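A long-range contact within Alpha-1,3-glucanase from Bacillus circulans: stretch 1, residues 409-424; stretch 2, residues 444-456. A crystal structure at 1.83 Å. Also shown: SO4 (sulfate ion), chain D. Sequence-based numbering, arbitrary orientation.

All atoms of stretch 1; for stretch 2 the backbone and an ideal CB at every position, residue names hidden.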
# COMPACT_ATOMS: atom_id res chain seq x y z
N GLY A 409 4.47 -5.45 -4.82
CA GLY A 409 3.15 -5.43 -4.21
C GLY A 409 3.01 -6.43 -3.08
O GLY A 409 2.44 -6.11 -2.02
N ILE A 410 3.51 -7.65 -3.27
CA ILE A 410 3.47 -8.70 -2.27
C ILE A 410 4.85 -9.35 -2.20
O ILE A 410 5.45 -9.62 -3.25
CB ILE A 410 2.41 -9.77 -2.59
CG1 ILE A 410 1.01 -9.15 -2.59
CG2 ILE A 410 2.52 -10.96 -1.63
CD1 ILE A 410 -0.10 -10.14 -2.91
N ALA A 411 5.34 -9.60 -0.99
CA ALA A 411 6.66 -10.20 -0.83
C ALA A 411 6.69 -11.20 0.32
O ALA A 411 6.13 -10.94 1.39
CB ALA A 411 7.73 -9.13 -0.59
N PHE A 412 7.38 -12.33 0.11
CA PHE A 412 7.69 -13.27 1.18
C PHE A 412 9.20 -13.43 1.25
O PHE A 412 9.85 -13.62 0.21
CB PHE A 412 7.03 -14.65 0.98
CG PHE A 412 5.52 -14.64 0.97
CD1 PHE A 412 4.79 -13.91 1.91
CD2 PHE A 412 4.82 -15.37 0.00
CE1 PHE A 412 3.40 -13.91 1.89
CE2 PHE A 412 3.43 -15.38 -0.03
CZ PHE A 412 2.71 -14.65 0.92
N PHE A 413 9.75 -13.35 2.45
CA PHE A 413 11.20 -13.42 2.63
C PHE A 413 11.68 -14.63 3.43
O PHE A 413 12.89 -14.82 3.57
CB PHE A 413 11.69 -12.12 3.29
CG PHE A 413 11.36 -10.91 2.48
CD1 PHE A 413 11.86 -10.78 1.19
CD2 PHE A 413 10.53 -9.91 2.97
CE1 PHE A 413 11.55 -9.68 0.40
CE2 PHE A 413 10.23 -8.80 2.19
CZ PHE A 413 10.74 -8.69 0.91
N GLY A 414 10.77 -15.46 3.93
CA GLY A 414 11.19 -16.64 4.66
C GLY A 414 10.00 -17.29 5.34
O GLY A 414 8.86 -16.87 5.16
N GLY A 415 10.31 -18.31 6.14
CA GLY A 415 9.29 -19.05 6.85
C GLY A 415 8.61 -20.14 6.03
O GLY A 415 9.22 -20.70 5.11
N SER A 416 7.36 -20.46 6.37
CA SER A 416 6.69 -21.60 5.76
C SER A 416 5.20 -21.33 5.64
O SER A 416 4.60 -20.65 6.48
CB SER A 416 6.94 -22.87 6.59
OG SER A 416 6.23 -23.98 6.08
N GLY A 417 4.60 -21.88 4.59
CA GLY A 417 3.15 -22.02 4.50
C GLY A 417 2.36 -20.77 4.15
O GLY A 417 1.13 -20.79 4.27
N HIS A 418 3.02 -19.70 3.73
CA HIS A 418 2.32 -18.47 3.38
C HIS A 418 1.56 -18.63 2.08
O HIS A 418 1.94 -19.43 1.22
CB HIS A 418 3.30 -17.31 3.25
CG HIS A 418 4.29 -17.22 4.37
ND1 HIS A 418 3.90 -17.16 5.69
CD2 HIS A 418 5.64 -17.18 4.37
CE1 HIS A 418 4.97 -17.08 6.46
NE2 HIS A 418 6.04 -17.10 5.68
N LYS A 419 0.49 -17.87 1.91
CA LYS A 419 -0.18 -17.86 0.62
C LYS A 419 -0.68 -16.46 0.30
O LYS A 419 -0.94 -15.65 1.19
CB LYS A 419 -1.35 -18.83 0.56
CG LYS A 419 -2.55 -18.43 1.37
CD LYS A 419 -3.61 -19.53 1.28
CE LYS A 419 -4.69 -19.38 2.33
NZ LYS A 419 -5.82 -20.32 2.10
N ALA A 420 -0.80 -16.19 -0.99
CA ALA A 420 -1.32 -14.92 -1.48
C ALA A 420 -2.23 -15.26 -2.64
O ALA A 420 -1.75 -15.72 -3.68
CB ALA A 420 -0.20 -13.96 -1.89
N THR A 421 -3.54 -15.07 -2.48
CA THR A 421 -4.49 -15.52 -3.50
C THR A 421 -5.53 -14.44 -3.76
O THR A 421 -5.85 -13.63 -2.90
CB THR A 421 -5.21 -16.82 -3.09
OG1 THR A 421 -6.16 -16.53 -2.06
CG2 THR A 421 -4.23 -17.88 -2.59
N HIS A 422 -6.08 -14.47 -4.97
CA HIS A 422 -7.23 -13.62 -5.34
C HIS A 422 -6.89 -12.13 -5.24
O HIS A 422 -7.73 -11.31 -4.87
CB HIS A 422 -8.45 -13.98 -4.49
CG HIS A 422 -8.93 -15.38 -4.74
ND1 HIS A 422 -8.50 -16.46 -4.01
CD2 HIS A 422 -9.75 -15.88 -5.70
CE1 HIS A 422 -9.06 -17.56 -4.48
NE2 HIS A 422 -9.83 -17.24 -5.50
N ASN A 423 -5.68 -11.78 -5.63
CA ASN A 423 -5.24 -10.39 -5.57
C ASN A 423 -5.25 -9.76 -6.95
O ASN A 423 -5.22 -10.44 -7.98
CB ASN A 423 -3.85 -10.29 -4.95
CG ASN A 423 -3.82 -10.75 -3.52
OD1 ASN A 423 -4.55 -10.23 -2.68
ND2 ASN A 423 -2.99 -11.75 -3.23
N LEU A 424 -5.30 -8.44 -6.96
CA LEU A 424 -5.18 -7.63 -8.17
C LEU A 424 -4.05 -6.64 -7.91
O LEU A 424 -4.11 -5.87 -6.95
CB LEU A 424 -6.50 -6.90 -8.47
CG LEU A 424 -6.57 -5.86 -9.60
CD1 LEU A 424 -6.23 -6.49 -10.95
CD2 LEU A 424 -7.96 -5.22 -9.63
N UNK A 444 14.98 -18.12 6.38
CA UNK A 444 14.63 -18.19 4.97
C UNK A 444 13.72 -19.40 4.73
O UNK A 444 12.77 -19.59 5.50
CB UNK A 444 15.89 -18.27 4.10
N UNK A 445 13.95 -20.20 3.68
CA UNK A 445 12.93 -21.13 3.21
C UNK A 445 13.30 -22.60 3.41
O UNK A 445 12.64 -23.47 2.83
CB UNK A 445 12.66 -20.88 1.73
N UNK A 446 14.32 -22.89 4.22
CA UNK A 446 14.80 -24.26 4.33
C UNK A 446 13.72 -25.19 4.86
O UNK A 446 13.62 -26.35 4.44
CB UNK A 446 16.03 -24.32 5.24
N UNK A 447 12.90 -24.71 5.80
CA UNK A 447 11.81 -25.51 6.36
C UNK A 447 10.45 -25.11 5.82
O UNK A 447 9.43 -25.30 6.48
CB UNK A 447 11.80 -25.39 7.89
N UNK A 448 10.41 -24.56 4.61
CA UNK A 448 9.15 -24.19 3.98
C UNK A 448 8.48 -25.44 3.41
O UNK A 448 9.01 -26.07 2.49
CB UNK A 448 9.38 -23.15 2.88
N UNK A 449 7.33 -25.79 3.97
CA UNK A 449 6.55 -26.91 3.45
C UNK A 449 5.80 -26.57 2.18
O UNK A 449 5.33 -27.47 1.48
CB UNK A 449 5.56 -27.39 4.51
N UNK A 450 5.67 -25.28 1.87
CA UNK A 450 5.08 -24.86 0.62
C UNK A 450 4.43 -23.50 0.73
O UNK A 450 3.70 -23.23 1.69
CB UNK A 450 4.05 -25.89 0.15
N UNK A 451 4.70 -22.64 -0.24
CA UNK A 451 4.10 -21.31 -0.36
C UNK A 451 3.32 -21.27 -1.67
O UNK A 451 3.75 -21.85 -2.67
CB UNK A 451 5.16 -20.21 -0.31
N UNK A 452 2.16 -20.61 -1.65
CA UNK A 452 1.25 -20.63 -2.79
C UNK A 452 0.89 -19.20 -3.18
O UNK A 452 0.51 -18.40 -2.32
CB UNK A 452 -0.01 -21.44 -2.47
N UNK A 453 0.97 -18.90 -4.48
CA UNK A 453 0.36 -17.72 -5.08
C UNK A 453 -0.69 -18.21 -6.07
O UNK A 453 -0.41 -19.08 -6.89
CB UNK A 453 1.40 -16.83 -5.76
N UNK A 454 -1.90 -17.66 -6.01
CA UNK A 454 -2.90 -18.14 -6.94
C UNK A 454 -3.93 -17.07 -7.25
O UNK A 454 -4.09 -16.10 -6.51
CB UNK A 454 -3.59 -19.39 -6.38
N UNK A 455 -4.62 -17.29 -8.37
CA UNK A 455 -5.84 -16.58 -8.72
C UNK A 455 -5.62 -15.08 -8.70
O UNK A 455 -6.33 -14.33 -8.03
CB UNK A 455 -6.97 -16.96 -7.77
N UNK A 456 -4.61 -14.63 -9.44
CA UNK A 456 -4.15 -13.25 -9.27
C UNK A 456 -3.91 -12.63 -10.64
O UNK A 456 -3.38 -13.28 -11.54
CB UNK A 456 -2.88 -13.19 -8.42
S SO4 D . 16.81 -21.22 6.93
O1 SO4 D . 18.12 -21.58 6.38
O2 SO4 D . 15.84 -21.19 5.85
O3 SO4 D . 16.39 -22.22 7.92
O4 SO4 D . 16.90 -19.91 7.57

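Position 444 lies beside the glycine-rich bend of stretch 1. Its backbone O accepts a hydrogen bond from Gly-415 N at 2.8 Å. CA-to-CB points away, so size is loosely restricted. The residue is His-444. Its ring edge reaches Phe-413 O, with CD2 3.5 Å from that atom, and His-444 N donates to sulfate O4 at 2.9 Å.

At 445, CA-to-CB points sideways. Gly-414 has no side chain, so its exposed CA leaves room for a flat ring to lie against it. A long apolar or aromatic side chain would suit. Phe-445 is found. Its ring lies with one face over Gly-414 CA, which sits 3.8 Å from the centroid of the Phe-445 ring, a CH-pi contact.

Positions 446 and 447 have nothing of stretch 1 near their CB atoms. They are the middle of a type I turn from 445 to 448, and many polar residues would fit. They are Gln-446, whose N donates to sulfate O2 at 2.8 Å, and Asn-447.

At 448 the CB is close to Gly-415 O, and the N of Gly-417 lies within reach of a short acceptor. Asn or Asp is plausible, since the acceptor of either lies one bond further out than a Ser hydroxyl. Asn-448 is found. Its OD1 is shared by one N-H from each stretch: it accepts from Gly-417 N at 3.3 Å and from the N of residue 450 at 2.9 Å.

The backbone N at 449 donates to Ser-416 OG at 3.0 Å. CA-to-CB points sideways, and the ideal CB of 449 is 3.8 Å from Ser-416 OG, so a small polar residue suits. In Thr-449, OG1 lies 3.1 Å from Ser-416 OG.

Position 450 has phi 153° and psi 134°. A CB here would be jammed against the preceding carbonyl, which calls for glycine. Gly-450 O receives a CA-H...O contact from Gly-417 CA at 3.1 Å.

At 451 the parallel strand begins. CB points sideways, with the ring of Phe-412 nearby, so a branched apolar residue is likely. Ile-451 places CG2 3.7 Å from Phe-412 CD2.

The CB at 452 shares a face with Lys-419, whose end leads away, so apolar or polar residues could fit. Val-452 is found; its N donates to His-418 O at 3.1 Å, and its O accepts from Ala-420 N at 2.9 Å.

Position 453 is on the face of Ala-420. That small methyl leaves space beside Phe-412 and Ile-410 for a large apolar side chain. Phe-453 fills it, with CZ 3.4 Å from Phe-412 CD2 and CD2 3.7 Å from Ala-420 CB. The two phenylalanine rings meet obliquely.

At 454, CB faces Thr-421 CG2 at 4.1 Å; a small residue suits. Ser-454 donates its OG to OD2 of residue 455 at 2.8 Å.

Position 455 has positive phi, which favours Asn, Asp or Gly. CB points toward the His-422 ring. Asp-455 sets CB over one face, 3.7 Å from the centroid of the His-422 ring.

At 456, CA-to-CB points sideways, and the ideal CB is 3.6 Å from Asn-423 O. A small side chain with an acceptor for Asn-423 N, such as Ser or Thr, would suit. Thr-456 OG1 accepts a weak hydrogen bond from Asn-423 N at 3.3 Å.

Stretch 2, residues 444-456: HFQNNTGIVFSDT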
# COMPACT_ATOMS: atom_id res chain seq x y z
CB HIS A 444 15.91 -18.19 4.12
CG HIS A 444 16.66 -16.90 4.25
ND1 HIS A 444 18.04 -16.83 4.25
CD2 HIS A 444 16.22 -15.64 4.41
CE1 HIS A 444 18.41 -15.57 4.39
NE2 HIS A 444 17.32 -14.82 4.49
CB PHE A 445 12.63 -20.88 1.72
CG PHE A 445 12.11 -19.49 1.45
CD1 PHE A 445 10.80 -19.15 1.78
CD2 PHE A 445 12.93 -18.52 0.90
CE1 PHE A 445 10.32 -17.87 1.56
CE2 PHE A 445 12.46 -17.24 0.68
CZ PHE A 445 11.16 -16.92 1.01
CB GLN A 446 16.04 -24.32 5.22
CG GLN A 446 16.55 -25.74 5.42
CD GLN A 446 17.77 -25.80 6.31
OE1 GLN A 446 18.87 -25.42 5.90
NE2 GLN A 446 17.59 -26.28 7.54
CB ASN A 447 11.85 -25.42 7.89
CG ASN A 447 13.10 -26.04 8.46
OD1 ASN A 447 13.48 -27.15 8.07
ND2 ASN A 447 13.77 -25.34 9.36
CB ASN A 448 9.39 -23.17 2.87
CG ASN A 448 8.13 -22.85 2.11
OD1 ASN A 448 7.03 -22.87 2.67
ND2 ASN A 448 8.27 -22.56 0.81
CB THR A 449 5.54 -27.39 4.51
OG1 THR A 449 4.62 -26.33 4.81
CG2 THR A 449 6.28 -27.79 5.79
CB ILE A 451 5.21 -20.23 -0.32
CG1 ILE A 451 5.71 -20.03 1.12
CG2 ILE A 451 4.75 -18.91 -0.97
CD1 ILE A 451 6.99 -19.20 1.22
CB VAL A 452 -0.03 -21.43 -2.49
CG1 VAL A 452 -1.06 -21.23 -3.60
CG2 VAL A 452 0.29 -22.90 -2.31
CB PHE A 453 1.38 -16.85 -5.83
CG PHE A 453 2.46 -16.28 -4.95
CD1 PHE A 453 3.62 -16.99 -4.68
CD2 PHE A 453 2.31 -15.01 -4.41
CE1 PHE A 453 4.61 -16.45 -3.89
CE2 PHE A 453 3.31 -14.46 -3.61
CZ PHE A 453 4.46 -15.19 -3.35
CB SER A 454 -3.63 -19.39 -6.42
OG SER A 454 -4.65 -19.01 -5.51
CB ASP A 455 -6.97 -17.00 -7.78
CG ASP A 455 -7.34 -18.46 -7.96
OD1 ASP A 455 -8.06 -18.76 -8.94
OD2 ASP A 455 -6.89 -19.30 -7.15
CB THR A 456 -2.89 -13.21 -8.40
OG1 THR A 456 -3.24 -13.53 -7.05
CG2 THR A 456 -2.23 -11.82 -8.43
O HOH W 1 -1.16 -13.18 -5.06
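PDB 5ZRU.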